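Local coordinates for heme-binding protein A (Haemophilus parasuis 29755, PDB 3TPA) that probably binds glutathione in the periplasm as the solute-binding protein of an ABC-type import system, despite its name as a heme-binding protein, at residues 21-25 and 160-165; 40-44 and 55-61; 400-405 and 436-440. The protein carries 1 engineered substitution. One frame throughout, in Å; residues are numbered along the deposited sequence. Where two conformers were deposited one is given.

Contact 1: 21-25 and 160-165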
# COMPACT_ATOMS: atom_id res chain seq x y z
N LEU A 21 -8.86 11.69 -11.78
CA LEU A 21 -8.78 10.57 -12.73
C LEU A 21 -7.42 10.49 -13.43
O LEU A 21 -7.32 10.10 -14.59
CB LEU A 21 -9.90 10.67 -13.77
CG LEU A 21 -11.32 10.51 -13.21
CD1 LEU A 21 -12.34 10.91 -14.24
CD2 LEU A 21 -11.58 9.09 -12.71
N SER A 22 -6.38 10.88 -12.71
CA SER A 22 -5.02 10.90 -13.25
C SER A 22 -4.08 10.32 -12.22
O SER A 22 -3.76 10.99 -11.24
CB SER A 22 -4.60 12.33 -13.60
OG SER A 22 -3.22 12.42 -13.96
N PRO A 23 -3.64 9.06 -12.42
CA PRO A 23 -2.81 8.37 -11.43
C PRO A 23 -1.52 9.08 -11.05
O PRO A 23 -1.13 8.97 -9.90
CB PRO A 23 -2.48 7.01 -12.08
CG PRO A 23 -2.99 7.07 -13.47
CD PRO A 23 -4.03 8.17 -13.53
N ALA A 24 -0.87 9.80 -11.97
CA ALA A 24 0.39 10.45 -11.63
C ALA A 24 0.24 11.44 -10.47
O ALA A 24 1.18 11.65 -9.68
CB ALA A 24 0.99 11.16 -12.86
N ILE A 25 -0.93 12.06 -10.36
CA ILE A 25 -1.12 13.15 -9.39
C ILE A 25 -2.12 12.86 -8.28
O ILE A 25 -2.70 13.77 -7.70
CB ILE A 25 -1.52 14.48 -10.08
CG1 ILE A 25 -2.82 14.31 -10.86
CG2 ILE A 25 -0.41 14.94 -11.03
CD1 ILE A 25 -3.39 15.61 -11.41
N ASP A 160 0.59 2.10 -9.61
CA ASP A 160 -0.38 2.91 -10.37
C ASP A 160 0.12 4.27 -10.84
O ASP A 160 -0.22 4.69 -11.95
CB ASP A 160 -1.66 3.08 -9.57
CG ASP A 160 -2.30 1.77 -9.25
OD1 ASP A 160 -1.71 1.00 -8.47
OD2 ASP A 160 -3.38 1.49 -9.78
N PHE A 161 0.89 4.95 -10.00
CA PHE A 161 1.39 6.30 -10.32
C PHE A 161 2.31 6.31 -11.55
O PHE A 161 2.54 7.36 -12.17
CB PHE A 161 2.08 6.94 -9.11
CG PHE A 161 3.51 6.46 -8.84
CD1 PHE A 161 4.61 7.28 -9.15
CD2 PHE A 161 3.76 5.25 -8.22
CE1 PHE A 161 5.89 6.87 -8.87
CE2 PHE A 161 5.06 4.83 -7.94
CZ PHE A 161 6.13 5.64 -8.26
N LEU A 162 2.83 5.14 -11.91
CA LEU A 162 3.69 5.05 -13.10
C LEU A 162 2.96 4.49 -14.32
O LEU A 162 3.55 3.90 -15.21
CB LEU A 162 5.00 4.30 -12.78
CG LEU A 162 5.90 5.10 -11.83
CD1 LEU A 162 7.15 4.31 -11.41
CD2 LEU A 162 6.33 6.45 -12.45
N SER A 163 1.64 4.70 -14.36
CA SER A 163 0.85 4.41 -15.55
C SER A 163 1.38 5.20 -16.72
O SER A 163 1.85 6.33 -16.56
CB SER A 163 -0.61 4.80 -15.32
OG SER A 163 -1.22 3.94 -14.38
N ILE A 164 1.32 4.61 -17.91
CA ILE A 164 1.88 5.27 -19.09
C ILE A 164 0.79 6.03 -19.84
O ILE A 164 -0.19 5.44 -20.30
CB ILE A 164 2.57 4.25 -20.01
CG1 ILE A 164 3.66 3.48 -19.26
CG2 ILE A 164 3.13 4.94 -21.25
CD1 ILE A 164 4.72 4.36 -18.62
N TYR A 165 0.97 7.35 -19.91
CA TYR A 165 0.11 8.25 -20.65
C TYR A 165 0.57 8.38 -22.11
O TYR A 165 1.66 7.94 -22.49
CB TYR A 165 0.20 9.65 -20.05
CG TYR A 165 -0.36 9.81 -18.65
CD1 TYR A 165 -1.47 10.63 -18.41
CD2 TYR A 165 0.21 9.15 -17.57
CE1 TYR A 165 -1.99 10.79 -17.12
CE2 TYR A 165 -0.28 9.31 -16.29
CZ TYR A 165 -1.38 10.13 -16.07
OH TYR A 165 -1.86 10.26 -14.78
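Tyr165 and Ser22 meet because of two side-chain torsions: CG of Tyr165 stands beside its own backbone N (chi1 -67°), which sends the ring toward 21-25, while OG of Ser22 lies beside its carbonyl carbon (chi1 172°) and comes to the edge of that ring, near its plane. There Tyr165 OH donates to Ser22 OG at 2.7 Å. The same phenol oxygen accepts from the backbone, Ala24 N to Tyr165 OH being 3.0 Å and nearly straight at 173°. Pro23, between these two partners in sequence, has its CB pointing toward 160-165. Its CD approaches Tyr165 OH to 3.3 Å, and its CB rests 3.2 Å from Asp160 O. Asp160 O is already gripped twice from within 160-165, by Ser163 N and, at 2.7 Å, by Ser163 OG, the hydroxyl lying on a lone pair in the carbonyl plane. Two loops, each with a short 3-10 segment, are thus joined, one following strand 9-14 and the other preceding helix 167-175. Ser22 OG also bonds Asp183 OD1, so the buried phenol belongs to a chain of polar groups running from Ala24 N through Tyr165 and Ser22 to a carboxylate, with donation and acceptance both fixing the position of its oxygen.

Contact 2: 40-44 and 55-61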
# COMPACT_ATOMS: atom_id res chain seq x y z
N TYR A 40 -5.42 2.41 -17.75
CA TYR A 40 -3.99 2.48 -18.07
C TYR A 40 -3.26 1.14 -17.90
O TYR A 40 -3.83 0.18 -17.37
CB TYR A 40 -3.31 3.51 -17.16
CG TYR A 40 -3.71 4.95 -17.43
CD1 TYR A 40 -3.08 5.69 -18.41
CD2 TYR A 40 -4.70 5.59 -16.67
CE1 TYR A 40 -3.41 7.01 -18.65
CE2 TYR A 40 -5.04 6.92 -16.91
CZ TYR A 40 -4.39 7.62 -17.91
OH TYR A 40 -4.68 8.95 -18.20
N ASN A 41 -2.00 1.09 -18.34
CA ASN A 41 -1.06 0.00 -18.04
C ASN A 41 0.23 0.56 -17.52
O ASN A 41 0.48 1.75 -17.65
CB ASN A 41 -0.74 -0.81 -19.29
CG ASN A 41 -1.88 -1.70 -19.71
OD1 ASN A 41 -2.47 -1.53 -20.78
ND2 ASN A 41 -2.22 -2.65 -18.85
N ARG A 42 1.04 -0.31 -16.93
CA ARG A 42 2.39 0.04 -16.48
C ARG A 42 3.40 -0.79 -17.27
O ARG A 42 3.02 -1.71 -17.96
CB ARG A 42 2.55 -0.27 -14.98
CG ARG A 42 2.03 0.81 -14.03
CD ARG A 42 0.53 1.11 -14.18
NE ARG A 42 -0.28 -0.08 -13.96
CZ ARG A 42 -1.57 -0.15 -14.23
NH1 ARG A 42 -2.18 0.91 -14.72
NH2 ARG A 42 -2.25 -1.27 -14.01
N LEU A 43 4.68 -0.45 -17.15
CA LEU A 43 5.75 -1.18 -17.84
C LEU A 43 5.69 -2.67 -17.50
O LEU A 43 5.66 -3.52 -18.39
CB LEU A 43 7.12 -0.58 -17.51
CG LEU A 43 7.49 0.70 -18.27
CD1 LEU A 43 8.75 1.33 -17.71
CD2 LEU A 43 7.65 0.39 -19.77
N VAL A 44 5.66 -2.97 -16.20
CA VAL A 44 5.38 -4.32 -15.71
C VAL A 44 4.20 -4.24 -14.73
O VAL A 44 3.96 -3.19 -14.14
CB VAL A 44 6.61 -4.95 -15.02
CG1 VAL A 44 7.82 -4.92 -15.95
CG2 VAL A 44 6.93 -4.22 -13.69
N PRO A 55 5.41 -9.24 -17.27
CA PRO A 55 5.44 -8.24 -18.36
C PRO A 55 4.15 -7.44 -18.55
O PRO A 55 3.06 -8.00 -18.47
CB PRO A 55 5.70 -9.10 -19.61
CG PRO A 55 6.55 -10.23 -19.07
CD PRO A 55 5.97 -10.54 -17.70
N GLY A 56 4.29 -6.14 -18.78
CA GLY A 56 3.17 -5.27 -19.08
C GLY A 56 3.38 -4.61 -20.44
O GLY A 56 3.40 -5.28 -21.46
N LEU A 57 3.56 -3.29 -20.45
CA LEU A 57 3.87 -2.61 -21.70
C LEU A 57 5.31 -2.90 -22.14
O LEU A 57 5.65 -2.75 -23.31
CB LEU A 57 3.64 -1.11 -21.56
CG LEU A 57 2.16 -0.75 -21.42
CD1 LEU A 57 2.04 0.75 -21.28
CD2 LEU A 57 1.39 -1.24 -22.63
N ALA A 58 6.15 -3.31 -21.19
CA ALA A 58 7.43 -3.90 -21.53
C ALA A 58 7.21 -5.40 -21.72
O ALA A 58 6.74 -6.09 -20.81
CB ALA A 58 8.46 -3.65 -20.43
N GLU A 59 7.53 -5.91 -22.91
CA GLU A 59 7.35 -7.33 -23.17
C GLU A 59 8.42 -8.09 -22.40
O GLU A 59 8.21 -9.23 -21.99
CB GLU A 59 7.43 -7.63 -24.67
CG GLU A 59 8.78 -7.35 -25.29
CD GLU A 59 8.74 -7.42 -26.80
OE1 GLU A 59 7.70 -7.85 -27.36
OE2 GLU A 59 9.75 -7.05 -27.44
N ARG A 60 9.57 -7.45 -22.20
CA ARG A 60 10.61 -8.03 -21.37
C ARG A 60 11.55 -6.95 -20.86
O ARG A 60 11.49 -5.81 -21.31
CB ARG A 60 11.38 -9.11 -22.13
CG ARG A 60 12.17 -8.61 -23.32
CD ARG A 60 13.07 -9.71 -23.91
NE ARG A 60 14.03 -9.11 -24.83
CZ ARG A 60 15.29 -8.83 -24.52
NH1 ARG A 60 15.77 -9.13 -23.32
NH2 ARG A 60 16.08 -8.27 -25.42
N TRP A 61 12.39 -7.30 -19.89
CA TRP A 61 13.34 -6.35 -19.33
C TRP A 61 14.60 -7.05 -18.85
O TRP A 61 14.58 -8.25 -18.56
CB TRP A 61 12.71 -5.53 -18.19
CG TRP A 61 12.35 -6.32 -16.97
CD1 TRP A 61 13.07 -6.44 -15.82
CD2 TRP A 61 11.16 -7.10 -16.78
NE1 TRP A 61 12.41 -7.25 -14.93
CE2 TRP A 61 11.24 -7.67 -15.50
CE3 TRP A 61 10.05 -7.38 -17.58
CZ2 TRP A 61 10.25 -8.49 -15.00
CZ3 TRP A 61 9.07 -8.19 -17.08
CH2 TRP A 61 9.17 -8.75 -15.80
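Leu43 and Val44 meet Pro55 to Ala58 at the start of an antiparallel beta pairing, where strand 44-46 forms the edge of a five-stranded sheet beside strand 53-63. Val44 and Pro55 make a non-hydrogen-bonded pair whose side chains diverge.

Backbone hydrogen bonds hold the irregular part of the junction. Leu57 N donates to Arg42 O at 3.0 Å in an almost straight bond (171°). Leu43 O takes Ala58 N at 2.9 Å and also receives a weak, strongly bent bond from Gly56 N. Gly56 passes close to the carbonyls of both Arg42 and Leu43, its CA lying 3.7 Å from Arg42 O.

Apolar contacts flank these bonds. Asn41 CB lies 3.6 Å from the branching carbon CG of Leu57, while the amide end of Asn41 is held by Thr189, Glu45 and Tyr211. Leu43 CD2 reaches Ala58 CB more loosely, at 4.2 Å, and its side chain also packs on Phe72 of strand 69-74 and on helix 94-105.

The aromatic contact involves Trp61, beyond the corner at Glu59. CG of Trp61 lies between its own backbone N and carbonyl carbon (chi1 66°), which helps to turn a face of the indole to Val44, whose side chain crosses it at about a right angle. In the resulting CH-pi contact, Val44 CG1 sits over one face of the six-membered ring of Trp61, 3.8 Å from its centroid and 19° off the normal, with CZ3 and CE3 its nearest ring atoms.

Contact 3: 400-405 and 436-440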
# COMPACT_ATOMS: atom_id res chain seq x y z
N THR A 400 6.36 12.63 18.13
CA THR A 400 6.77 11.23 18.10
C THR A 400 8.08 11.13 17.32
O THR A 400 9.05 10.55 17.81
CB THR A 400 5.69 10.32 17.48
OG1 THR A 400 4.59 10.20 18.39
CG2 THR A 400 6.25 8.93 17.22
N ARG A 401 8.11 11.71 16.11
CA ARG A 401 9.32 11.72 15.30
C ARG A 401 10.50 12.30 16.08
O ARG A 401 11.62 11.82 15.98
CB ARG A 401 9.09 12.50 14.00
CG ARG A 401 8.03 11.86 13.09
CD ARG A 401 7.93 12.55 11.73
NE ARG A 401 7.29 13.86 11.80
CZ ARG A 401 6.05 14.12 11.41
NH1 ARG A 401 5.29 13.16 10.91
NH2 ARG A 401 5.55 15.34 11.51
N GLU A 402 10.23 13.33 16.89
CA GLU A 402 11.30 13.97 17.66
C GLU A 402 11.70 13.25 18.94
O GLU A 402 12.62 13.67 19.62
CB GLU A 402 10.91 15.42 17.97
CG GLU A 402 10.85 16.29 16.73
CD GLU A 402 10.19 17.61 17.01
OE1 GLU A 402 9.68 17.79 18.13
OE2 GLU A 402 10.19 18.47 16.10
N GLY A 403 11.00 12.17 19.28
CA GLY A 403 11.40 11.37 20.43
C GLY A 403 10.88 11.83 21.79
O GLY A 403 11.44 11.47 22.82
N GLU A 404 9.81 12.62 21.79
CA GLU A 404 9.17 12.99 23.05
C GLU A 404 8.31 11.89 23.68
O GLU A 404 8.14 11.85 24.90
CB GLU A 404 8.28 14.22 22.87
CG GLU A 404 9.04 15.53 22.71
CD GLU A 404 8.11 16.72 22.81
OE1 GLU A 404 7.39 16.84 23.83
OE2 GLU A 404 8.10 17.53 21.85
N PHE A 405 7.76 11.00 22.86
CA PHE A 405 6.86 9.97 23.40
C PHE A 405 7.65 8.92 24.16
O PHE A 405 8.89 8.85 24.06
CB PHE A 405 6.07 9.30 22.27
CG PHE A 405 6.85 8.26 21.53
CD1 PHE A 405 6.49 6.92 21.59
CD2 PHE A 405 7.97 8.62 20.79
CE1 PHE A 405 7.22 5.95 20.91
CE2 PHE A 405 8.71 7.66 20.11
CZ PHE A 405 8.32 6.32 20.17
N ASN A 436 11.29 6.01 11.80
CA ASN A 436 11.77 5.04 12.78
C ASN A 436 11.48 5.66 14.12
O ASN A 436 12.33 6.34 14.72
CB ASN A 436 13.28 4.74 12.55
CG ASN A 436 13.88 3.82 13.62
OD1 ASN A 436 13.28 3.57 14.66
ND2 ASN A 436 15.11 3.33 13.36
N TYR A 437 10.24 5.47 14.57
CA TYR A 437 9.74 6.10 15.78
C TYR A 437 10.48 5.59 17.01
O TYR A 437 10.84 6.37 17.89
CB TYR A 437 8.26 5.79 15.95
CG TYR A 437 7.35 6.47 14.96
CD1 TYR A 437 7.81 7.48 14.13
CD2 TYR A 437 6.00 6.14 14.89
CE1 TYR A 437 6.97 8.11 13.24
CE2 TYR A 437 5.15 6.77 14.01
CZ TYR A 437 5.64 7.77 13.19
OH TYR A 437 4.79 8.40 12.31
N SER A 438 10.73 4.28 17.06
CA SER A 438 11.41 3.67 18.21
C SER A 438 12.86 4.14 18.40
O SER A 438 13.40 4.05 19.50
CB SER A 438 11.38 2.13 18.11
OG SER A 438 12.29 1.67 17.13
N ARG A 439 13.48 4.63 17.33
CA ARG A 439 14.88 5.10 17.38
C ARG A 439 15.88 3.97 17.54
O ARG A 439 17.05 4.20 17.82
CB ARG A 439 15.11 6.12 18.50
CG ARG A 439 14.12 7.28 18.51
CD ARG A 439 14.88 8.60 18.81
NE ARG A 439 14.15 9.73 18.26
CZ ARG A 439 14.70 10.86 17.87
NH1 ARG A 439 16.00 11.04 17.96
NH2 ARG A 439 13.92 11.81 17.39
N TRP A 440 15.42 2.74 17.37
CA TRP A 440 16.30 1.59 17.51
C TRP A 440 17.19 1.43 16.28
O TRP A 440 16.75 1.68 15.15
CB TRP A 440 15.50 0.31 17.73
CG TRP A 440 16.35 -0.95 17.79
CD1 TRP A 440 17.10 -1.38 18.86
CD2 TRP A 440 16.50 -1.93 16.77
NE1 TRP A 440 17.73 -2.57 18.53
CE2 TRP A 440 17.36 -2.93 17.26
CE3 TRP A 440 15.98 -2.07 15.48
CZ2 TRP A 440 17.72 -4.04 16.51
CZ3 TRP A 440 16.36 -3.18 14.72
CH2 TRP A 440 17.23 -4.14 15.24
O HOH W 1 11.39 8.93 17.51
O HOH W 2 12.51 9.11 14.68
O HOH W 3 5.62 10.36 10.60
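Tyr437 lays one ring face against Thr400 at the end of helix 393-401, while the preceding Asn436 O is linked to Arg401 O through water 2. The side chain of Asn436 braces its own loop, ND2 donating to Trp440 O at 2.9 Å and also bonding Ser428 O. In Thr400, OG1 lies beside the backbone N (chi1 -72°), which leaves methyl CG2 anti to that N and over the Tyr437 ring, in a CH-pi contact 3.6 Å from the centroid and 17° off the normal. CG of Arg401 lies beside Tyr437 CE1. At the backbone, Tyr437 O meets the edge of the Phe405 ring, 3.3 Å from CE2, and lies 2.6 Å from water 1. Ser438 turns away, its O bonding Thr278. Arg439 then swings back across the gap: NH2 donates to Arg401 O at 2.7 Å, on a lone pair in the carbonyl plane although the bond is bent to 136°, and NE donates to water 1. The positive guanidinium would probably complement the partial negative charge of a helix C-terminus, here closed by a Schellman motif with Gly403 at positive phi.

How the contacts relate
Contacts 1 and 2 form one continuous region, their centres 14 Å apart, and along the chain contact 2 is nested inside the loop closed by contact 1. They touch directly: Ile164 N lies 3.0 Å from Asn41 O, a probable hydrogen bond, Ser163 OG probably bonds Arg42 NH1, and Tyr40 packs against Tyr165. Residues 160-165 therefore join the loop 21-25 to the loop 40-43 that leads into edge strand 44-46. Contact 3 comes later in the sequence and stands apart, its centre about 34 Å from that of contact 1 and 40 Å from that of contact 2, on the opposite side of the chain's centre from contact 2.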